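Local coordinates for THUMP domain-containing protein (Pyrococcus horikoshii, PDB 1VBK) that is of unknown function but, as a ThiI-like protein with a THUMP domain, probably binds RNA and ATP, at residues I30-K42 with V53-R67. Residues are numbered along the deposited sequence; the frame is centred on the assembly and turned at random.
Sequences IREALVTEEVPYK and VKTNSPKEAANVLVR
V53 brings CG1 to within 3.9 Å of L34 CD1, the two side chains meeting tip to tip at the end of strand 50-54. With CG1 anti to the backbone N, the same methyl also lies against Y41 CB. One residue on, K54 takes a backbone bond at its O from K42 N (2.7 Å), while its extended chain carries NZ to a salt bridge with E43. T55 then ties the loop 37-42 to the start of helix 58-65: OG1 donates to P40 O (2.6 Å), coming in 28° off the carbonyl plane, and accepts from S57 N in an ST turn. With a valine in its place, P40 O and S57 N would probably both lose their mate, leaving the turn free to shift. Along helix 58-65, A61 CB touches both L34 CD2 (3.8 Å) and V39 CG1. V39 meets V64 tip to tip through their CG2 methyls, and V64 CG1 touches both A33 CB and E37 CG. L65 crosses I30 at about a right angle, its CD2 3.8 Å from I30 CG2. At R67 the bond to E37 is a long salt bridge, OE2 to NH1 3.9 Å, with the carboxylate and guanidinium planes 78° apart; R67 NE bonds to the carbonyl of R229 and NH1 to the hydroxyl of Y232. Both helices, whose short axes cross at 118°, thus close over an aliphatic seam on one face of the sheet in the ferredoxin-like domain, with V4 and V6 beneath. The chemistry implies cohesion mainly by apolar contact, with the directional bonds at the P40-K42 edge and only a long charge pair to E37 at the R67 end.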
loop_
_atom_site.group_PDB
_atom_site.type_symbol
_atom_site.label_atom_id
_atom_site.label_comp_id
_atom_site.label_asym_id
_atom_site.label_seq_id
_atom_site.Cartn_x
_atom_site.Cartn_y
_atom_site.Cartn_z
ATOM N N ILE A 30 8.835 -10.001 -17.273
ATOM C CA ILE A 30 9.269 -10.823 -18.397
ATOM C C ILE A 30 10.707 -11.285 -18.146
ATOM O O ILE A 30 11.047 -12.445 -18.383
ATOM C CB ILE A 30 9.170 -10.024 -19.723
ATOM C CG1 ILE A 30 7.689 -9.881 -20.112
ATOM C CG2 ILE A 30 9.980 -10.711 -20.830
ATOM C CD1 ILE A 30 7.429 -8.964 -21.286
ATOM N N ARG A 31 11.550 -10.378 -17.662
ATOM C CA ARG A 31 12.938 -10.727 -17.364
ATOM C C ARG A 31 12.983 -11.807 -16.279
ATOM O O ARG A 31 13.708 -12.795 -16.401
ATOM C CB ARG A 31 13.714 -9.501 -16.880
ATOM C CG ARG A 31 15.153 -9.810 -16.484
ATOM C CD ARG A 31 15.832 -8.598 -15.867
ATOM N NE ARG A 31 15.088 -8.097 -14.714
ATOM C CZ ARG A 31 14.975 -8.739 -13.556
ATOM N NH1 ARG A 31 15.561 -9.917 -13.379
ATOM N NH2 ARG A 31 14.260 -8.205 -12.574
ATOM N N GLU A 32 12.210 -11.601 -15.218
ATOM C CA GLU A 32 12.155 -12.552 -14.113
ATOM C C GLU A 32 11.728 -13.934 -14.590
ATOM O O GLU A 32 12.292 -14.943 -14.168
ATOM C CB GLU A 32 11.186 -12.062 -13.036
ATOM C CG GLU A 32 11.745 -10.969 -12.148
ATOM C CD GLU A 32 12.829 -11.484 -11.221
ATOM O OE1 GLU A 32 12.542 -12.416 -10.436
ATOM O OE2 GLU A 32 13.965 -10.964 -11.275
ATOM N N ALA A 33 10.737 -13.975 -15.477
ATOM C CA ALA A 33 10.239 -15.239 -16.011
ATOM C C ALA A 33 11.290 -15.991 -16.822
ATOM O O ALA A 33 11.504 -17.187 -16.616
ATOM C CB ALA A 33 9.011 -14.994 -16.866
ATOM N N LEU A 34 11.938 -15.296 -17.750
ATOM C CA LEU A 34 12.955 -15.920 -18.589
ATOM C C LEU A 34 14.170 -16.375 -17.776
ATOM O O LEU A 34 14.706 -17.464 -18.000
ATOM C CB LEU A 34 13.386 -14.953 -19.700
ATOM C CG LEU A 34 12.275 -14.593 -20.704
ATOM C CD1 LEU A 34 12.793 -13.574 -21.708
ATOM C CD2 LEU A 34 11.807 -15.842 -21.426
ATOM N N VAL A 35 14.602 -15.547 -16.831
ATOM C CA VAL A 35 15.749 -15.897 -16.000
ATOM C C VAL A 35 15.415 -17.108 -15.129
ATOM O O VAL A 35 16.211 -18.036 -15.015
ATOM C CB VAL A 35 16.179 -14.702 -15.110
ATOM C CG1 VAL A 35 17.286 -15.128 -14.150
ATOM C CG2 VAL A 35 16.678 -13.563 -15.991
ATOM N N THR A 36 14.230 -17.099 -14.526
ATOM C CA THR A 36 13.800 -18.202 -13.678
ATOM C C THR A 36 13.751 -19.518 -14.455
ATOM O O THR A 36 14.165 -20.559 -13.947
ATOM C CB THR A 36 12.404 -17.923 -13.071
ATOM O OG1 THR A 36 12.468 -16.752 -12.250
ATOM C CG2 THR A 36 11.943 -19.096 -12.226
ATOM N N GLU A 37 13.260 -19.467 -15.690
ATOM C CA GLU A 37 13.159 -20.664 -16.521
ATOM C C GLU A 37 14.436 -20.921 -17.321
ATOM O O GLU A 37 14.491 -21.825 -18.152
ATOM C CB GLU A 37 11.976 -20.537 -17.486
ATOM C CG GLU A 37 10.619 -20.372 -16.818
ATOM C CD GLU A 37 10.231 -21.564 -15.967
ATOM O OE1 GLU A 37 10.257 -22.701 -16.485
ATOM O OE2 GLU A 37 9.890 -21.365 -14.780
ATOM N N GLU A 38 15.461 -20.121 -17.063
ATOM C CA GLU A 38 16.741 -20.238 -17.751
ATOM C C GLU A 38 16.634 -20.170 -19.273
ATOM O O GLU A 38 17.254 -20.963 -19.988
ATOM C CB GLU A 38 17.466 -21.527 -17.341
ATOM C CG GLU A 38 17.744 -21.622 -15.849
ATOM C CD GLU A 38 18.830 -22.628 -15.504
ATOM O OE1 GLU A 38 18.955 -23.658 -16.200
ATOM O OE2 GLU A 38 19.553 -22.392 -14.516
ATOM N N VAL A 39 15.838 -19.228 -19.768
ATOM C CA VAL A 39 15.699 -19.039 -21.205
ATOM C C VAL A 39 16.644 -17.902 -21.580
ATOM O O VAL A 39 16.503 -16.781 -21.093
ATOM C CB VAL A 39 14.262 -18.638 -21.608
ATOM C CG1 VAL A 39 14.187 -18.444 -23.115
ATOM C CG2 VAL A 39 13.274 -19.708 -21.168
ATOM N N PRO A 40 17.625 -18.178 -22.447
ATOM C CA PRO A 40 18.588 -17.158 -22.871
ATOM C C PRO A 40 17.918 -16.062 -23.699
ATOM O O PRO A 40 16.960 -16.324 -24.418
ATOM C CB PRO A 40 19.598 -17.953 -23.706
ATOM C CG PRO A 40 19.420 -19.374 -23.243
ATOM C CD PRO A 40 17.931 -19.472 -23.074
ATOM N N TYR A 41 18.426 -14.839 -23.582
ATOM C CA TYR A 41 17.915 -13.700 -24.335
ATOM C C TYR A 41 18.992 -12.623 -24.330
ATOM O O TYR A 41 19.760 -12.510 -23.373
ATOM C CB TYR A 41 16.615 -13.173 -23.714
ATOM C CG TYR A 41 16.784 -12.460 -22.398
ATOM C CD1 TYR A 41 17.061 -11.095 -22.352
ATOM C CD2 TYR A 41 16.662 -13.149 -21.194
ATOM C CE1 TYR A 41 17.209 -10.433 -21.142
ATOM C CE2 TYR A 41 16.812 -12.495 -19.977
ATOM C CZ TYR A 41 17.083 -11.141 -19.960
ATOM O OH TYR A 41 17.227 -10.494 -18.758
ATOM N N LYS A 42 19.050 -11.844 -25.403
ATOM C CA LYS A 42 20.045 -10.790 -25.550
ATOM C C LYS A 42 19.579 -9.450 -25.002
ATOM O O LYS A 42 20.328 -8.767 -24.302
ATOM C CB LYS A 42 20.408 -10.616 -27.026
ATOM C CG LYS A 42 20.959 -11.856 -27.709
ATOM C CD LYS A 42 20.989 -11.651 -29.220
ATOM C CE LYS A 42 21.628 -12.826 -29.944
ATOM N NZ LYS A 42 23.082 -12.948 -29.635
ATOM N N VAL A 53 11.659 -8.974 -27.392
ATOM C CA VAL A 53 12.633 -9.764 -26.657
ATOM C C VAL A 53 13.576 -10.341 -27.705
ATOM O O VAL A 53 13.169 -11.188 -28.493
ATOM C CB VAL A 53 11.977 -10.947 -25.903
ATOM C CG1 VAL A 53 13.045 -11.768 -25.194
ATOM C CG2 VAL A 53 10.962 -10.435 -24.909
ATOM N N LYS A 54 14.816 -9.863 -27.754
ATOM C CA LYS A 54 15.772 -10.408 -28.713
ATOM C C LYS A 54 16.336 -11.676 -28.090
ATOM O O LYS A 54 16.952 -11.622 -27.020
ATOM C CB LYS A 54 16.913 -9.420 -28.993
ATOM C CG LYS A 54 16.572 -8.293 -29.955
ATOM C CD LYS A 54 17.798 -7.407 -30.172
ATOM C CE LYS A 54 17.536 -6.299 -31.173
ATOM N NZ LYS A 54 18.681 -5.344 -31.238
ATOM N N THR A 55 16.124 -12.810 -28.754
ATOM C CA THR A 55 16.597 -14.099 -28.257
ATOM C C THR A 55 16.696 -15.169 -29.341
ATOM O O THR A 55 15.906 -15.186 -30.288
ATOM C CB THR A 55 15.668 -14.644 -27.162
ATOM O OG1 THR A 55 16.066 -15.979 -26.821
ATOM C CG2 THR A 55 14.216 -14.666 -27.653
ATOM N N ASN A 56 17.664 -16.070 -29.193
ATOM C CA ASN A 56 17.832 -17.148 -30.155
ATOM C C ASN A 56 17.017 -18.372 -29.744
ATOM O O ASN A 56 17.105 -19.421 -30.374
ATOM C CB ASN A 56 19.314 -17.516 -30.312
ATOM C CG ASN A 56 20.106 -16.443 -31.039
ATOM O OD1 ASN A 56 19.663 -15.916 -32.060
ATOM N ND2 ASN A 56 21.286 -16.121 -30.522
ATOM N N SER A 57 16.228 -18.225 -28.681
ATOM C CA SER A 57 15.349 -19.290 -28.195
ATOM C C SER A 57 13.939 -18.688 -28.125
ATOM O O SER A 57 13.284 -18.734 -27.083
ATOM C CB SER A 57 15.774 -19.752 -26.795
ATOM O OG SER A 57 17.103 -20.251 -26.791
ATOM N N PRO A 58 13.449 -18.136 -29.249
ATOM C CA PRO A 58 12.119 -17.514 -29.311
ATOM C C PRO A 58 10.925 -18.403 -28.981
ATOM O O PRO A 58 10.000 -17.980 -28.288
ATOM C CB PRO A 58 12.069 -16.959 -30.735
ATOM C CG PRO A 58 12.845 -17.971 -31.502
ATOM C CD PRO A 58 14.039 -18.237 -30.597
ATOM N N LYS A 59 10.935 -19.633 -29.478
ATOM C CA LYS A 59 9.833 -20.552 -29.215
ATOM C C LYS A 59 9.757 -20.852 -27.713
ATOM O O LYS A 59 8.678 -20.853 -27.114
ATOM C CB LYS A 59 10.045 -21.843 -30.010
ATOM C CG LYS A 59 8.770 -22.548 -30.441
ATOM C CD LYS A 59 8.001 -23.133 -29.267
ATOM C CE LYS A 59 6.813 -23.953 -29.757
ATOM N NZ LYS A 59 6.092 -24.629 -28.640
ATOM N N GLU A 60 10.912 -21.086 -27.104
ATOM C CA GLU A 60 10.970 -21.384 -25.679
ATOM C C GLU A 60 10.556 -20.175 -24.845
ATOM O O GLU A 60 9.862 -20.313 -23.841
ATOM C CB GLU A 60 12.384 -21.805 -25.279
ATOM C CG GLU A 60 12.455 -22.455 -23.910
ATOM C CD GLU A 60 13.855 -22.915 -23.560
ATOM O OE1 GLU A 60 14.556 -23.413 -24.466
ATOM O OE2 GLU A 60 14.247 -22.792 -22.380
ATOM N N ALA A 61 11.000 -18.994 -25.254
ATOM C CA ALA A 61 10.657 -17.769 -24.538
ATOM C C ALA A 61 9.151 -17.532 -24.623
ATOM O O ALA A 61 8.495 -17.240 -23.625
ATOM C CB ALA A 61 11.404 -16.586 -25.139
ATOM N N ALA A 62 8.604 -17.664 -25.827
ATOM C CA ALA A 62 7.176 -17.451 -26.034
ATOM C C ALA A 62 6.318 -18.350 -25.145
ATOM O O ALA A 62 5.316 -17.904 -24.583
ATOM C CB ALA A 62 6.827 -17.672 -27.506
ATOM N N ASN A 63 6.713 -19.612 -25.009
ATOM C CA ASN A 63 5.956 -20.550 -24.190
ATOM C C ASN A 63 5.968 -20.193 -22.708
ATOM O O ASN A 63 5.025 -20.510 -21.989
ATOM C CB ASN A 63 6.473 -21.974 -24.399
ATOM C CG ASN A 63 6.005 -22.571 -25.715
ATOM O OD1 ASN A 63 6.432 -23.660 -26.104
ATOM N ND2 ASN A 63 5.111 -21.864 -26.403
ATOM N N VAL A 64 7.034 -19.543 -22.251
ATOM C CA VAL A 64 7.126 -19.122 -20.854
ATOM C C VAL A 64 6.285 -17.858 -20.667
ATOM O O VAL A 64 5.504 -17.749 -19.725
ATOM C CB VAL A 64 8.583 -18.777 -20.457
ATOM C CG1 VAL A 64 8.606 -18.045 -19.121
ATOM C CG2 VAL A 64 9.423 -20.052 -20.383
ATOM N N LEU A 65 6.447 -16.910 -21.585
ATOM C CA LEU A 65 5.740 -15.639 -21.510
ATOM C C LEU A 65 4.220 -15.750 -21.531
ATOM O O LEU A 65 3.523 -14.808 -21.153
ATOM C CB LEU A 65 6.235 -14.701 -22.618
ATOM C CG LEU A 65 7.727 -14.369 -22.466
ATOM C CD1 LEU A 65 8.117 -13.260 -23.428
ATOM C CD2 LEU A 65 8.019 -13.939 -21.027
ATOM N N VAL A 66 3.702 -16.888 -21.975
ATOM C CA VAL A 66 2.256 -17.087 -21.979
ATOM C C VAL A 66 1.737 -16.964 -20.544
ATOM O O VAL A 66 0.586 -16.588 -20.320
ATOM C CB VAL A 66 1.873 -18.498 -22.513
ATOM C CG1 VAL A 66 0.384 -18.745 -22.315
ATOM C CG2 VAL A 66 2.218 -18.611 -23.986
ATOM N N ARG A 67 2.591 -17.271 -19.571
ATOM C CA ARG A 67 2.184 -17.216 -18.165
ATOM C C ARG A 67 2.389 -15.872 -17.473
ATOM O O ARG A 67 2.224 -15.767 -16.253
ATOM C CB ARG A 67 2.901 -18.311 -17.369
ATOM C CG ARG A 67 2.576 -19.731 -17.842
ATOM C CD ARG A 67 3.040 -20.768 -16.828
ATOM N NE ARG A 67 4.475 -20.682 -16.561
ATOM C CZ ARG A 67 5.421 -21.161 -17.362
ATOM N NH1 ARG A 67 6.699 -21.029 -17.033
ATOM N NH2 ARG A 67 5.092 -21.789 -18.482
#